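Local coordinates for protein mRNA export factor (Human herpesvirus 1, PDB 4YXP) that regulates viral gene expression, inhibits host splicing and mediates nuclear export of viral intronless mRNAs, working as a homodimer, at residues P159-Q162 with C163-A167. Residues are numbered along the deposited sequence; the frame is centred on the assembly and turned at random.
Sequences PFLQ and CYLKA. With ZN (zinc ion), chain D.
Phe160 and Tyr164, one turn apart near the C-terminal end of helix 146-167, meet through CB of the tyrosine, which sits over one face of the phenylalanine ring, displaced toward its rim. This CH-pi contact puts Tyr164 CB 4.3 Å from the Phe160 ring centroid. Both side chains swing their CG anti to the backbone N (chi1 near 170°), and the rings end up near parallel, planes at 20°, but slid apart with little overlap. Leu161 CD2 comes obliquely against Tyr164 CD2 at 4.1 Å, on the same side of the tyrosine ring as Phe160, while Leu161 CB touches Leu165 CD1 at 4.0 Å.

The backbone beneath is helical: Tyr164 N donates to Phe160 O at 3.0 Å and Leu165 N to Leu161 O at 2.9 Å. Phe160 O also receives a weak bond from Cys163 N.

Next to Tyr164 in the sequence, Cys163 SG ligates the zinc ion at 2.3 Å, with His242, Cys246 and Cys251 completing the CHC2 site. The Phe160 ring meets that of His242 at about 90° and packs on helix 230-241, and Tyr164 OH is hydrogen-bonded to Asp187 OD2.

An apolar face built from Phe160, Leu161 and Tyr164, pressed on helices 188-204 and 230-241, thus lies beside the zinc ligand Cys163 and, through Phe160, meets the ligand His242, consistent with metal binding and apolar packing together holding the end of helix 146-167 against helix 230-241 in the folded C-terminal domain.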
loop_
_atom_site.group_PDB
_atom_site.type_symbol
_atom_site.label_atom_id
_atom_site.label_comp_id
_atom_site.label_asym_id
_atom_site.label_seq_id
_atom_site.Cartn_x
_atom_site.Cartn_y
_atom_site.Cartn_z
ATOM N N PRO B 159 -7.129 -9.081 0.813
ATOM C CA PRO B 159 -8.065 -10.043 0.208
ATOM C C PRO B 159 -7.725 -11.503 0.509
ATOM O O PRO B 159 -8.628 -12.320 0.683
ATOM C CB PRO B 159 -7.939 -9.759 -1.294
ATOM C CG PRO B 159 -7.410 -8.370 -1.372
ATOM C CD PRO B 159 -6.467 -8.262 -0.215
ATOM N N PHE B 160 -6.436 -11.827 0.558
ATOM C CA PHE B 160 -6.004 -13.173 0.917
ATOM C C PHE B 160 -6.411 -13.515 2.344
ATOM O O PHE B 160 -6.924 -14.605 2.615
ATOM C CB PHE B 160 -4.485 -13.308 0.766
ATOM C CG PHE B 160 -3.937 -14.599 1.304
ATOM C CD1 PHE B 160 -4.179 -15.797 0.650
ATOM C CD2 PHE B 160 -3.176 -14.616 2.463
ATOM C CE1 PHE B 160 -3.673 -16.987 1.142
ATOM C CE2 PHE B 160 -2.668 -15.804 2.960
ATOM C CZ PHE B 160 -2.918 -16.989 2.301
ATOM N N LEU B 161 -6.180 -12.579 3.257
ATOM C CA LEU B 161 -6.390 -12.833 4.677
ATOM C C LEU B 161 -7.867 -12.914 5.050
ATOM O O LEU B 161 -8.214 -13.524 6.062
ATOM C CB LEU B 161 -5.704 -11.752 5.512
ATOM C CG LEU B 161 -4.175 -11.785 5.468
ATOM C CD1 LEU B 161 -3.604 -10.578 6.181
ATOM C CD2 LEU B 161 -3.636 -13.071 6.083
ATOM N N GLN B 162 -8.735 -12.303 4.246
ATOM C CA GLN B 162 -10.168 -12.412 4.484
ATOM C C GLN B 162 -10.566 -13.886 4.506
ATOM O O GLN B 162 -11.295 -14.331 5.393
ATOM C CB GLN B 162 -10.969 -11.660 3.419
ATOM C CG GLN B 162 -12.480 -11.820 3.571
ATOM C CD GLN B 162 -13.267 -10.854 2.705
ATOM O OE1 GLN B 162 -12.896 -10.576 1.563
ATOM N NE2 GLN B 162 -14.361 -10.331 3.250
ATOM N N CYS B 163 -10.070 -14.641 3.532
ATOM C CA CYS B 163 -10.363 -16.068 3.444
ATOM C C CYS B 163 -9.528 -16.885 4.436
ATOM O O CYS B 163 -10.048 -17.769 5.114
ATOM C CB CYS B 163 -10.117 -16.573 2.023
ATOM S SG CYS B 163 -10.615 -18.296 1.761
ATOM N N TYR B 164 -8.235 -16.586 4.520
ATOM C CA TYR B 164 -7.320 -17.376 5.347
ATOM C C TYR B 164 -7.663 -17.312 6.838
ATOM O O TYR B 164 -7.693 -18.339 7.519
ATOM C CB TYR B 164 -5.877 -16.907 5.133
ATOM C CG TYR B 164 -4.878 -17.511 6.102
ATOM C CD1 TYR B 164 -4.283 -18.740 5.846
ATOM C CD2 TYR B 164 -4.528 -16.846 7.269
ATOM C CE1 TYR B 164 -3.366 -19.291 6.732
ATOM C CE2 TYR B 164 -3.615 -17.387 8.156
ATOM C CZ TYR B 164 -3.037 -18.605 7.882
ATOM O OH TYR B 164 -2.128 -19.141 8.767
ATOM N N LEU B 165 -7.906 -16.110 7.351
ATOM C CA LEU B 165 -8.194 -15.947 8.771
ATOM C C LEU B 165 -9.504 -16.632 9.147
ATOM O O LEU B 165 -9.627 -17.205 10.229
ATOM C CB LEU B 165 -8.241 -14.463 9.142
ATOM C CG LEU B 165 -6.890 -13.738 9.085
ATOM C CD1 LEU B 165 -7.067 -12.242 9.276
ATOM C CD2 LEU B 165 -5.927 -14.294 10.132
ATOM N N LYS B 166 -10.476 -16.585 8.244
ATOM C CA LYS B 166 -11.755 -17.245 8.477
ATOM C C LYS B 166 -11.589 -18.761 8.585
ATOM O O LYS B 166 -12.268 -19.412 9.380
ATOM C CB LYS B 166 -12.742 -16.909 7.360
ATOM C CG LYS B 166 -13.977 -16.158 7.835
ATOM C CD LYS B 166 -15.080 -16.144 6.784
ATOM C CE LYS B 166 -15.678 -17.533 6.576
ATOM N NZ LYS B 166 -16.832 -17.518 5.639
ATOM N N ALA B 167 -10.691 -19.321 7.782
ATOM C CA ALA B 167 -10.441 -20.761 7.795
ATOM C C ALA B 167 -9.785 -21.196 9.103
ATOM O O ALA B 167 -9.993 -22.317 9.570
ATOM C CB ALA B 167 -9.570 -21.159 6.614
HETATM ZN ZN ZN D . -8.923 -19.297 0.627
#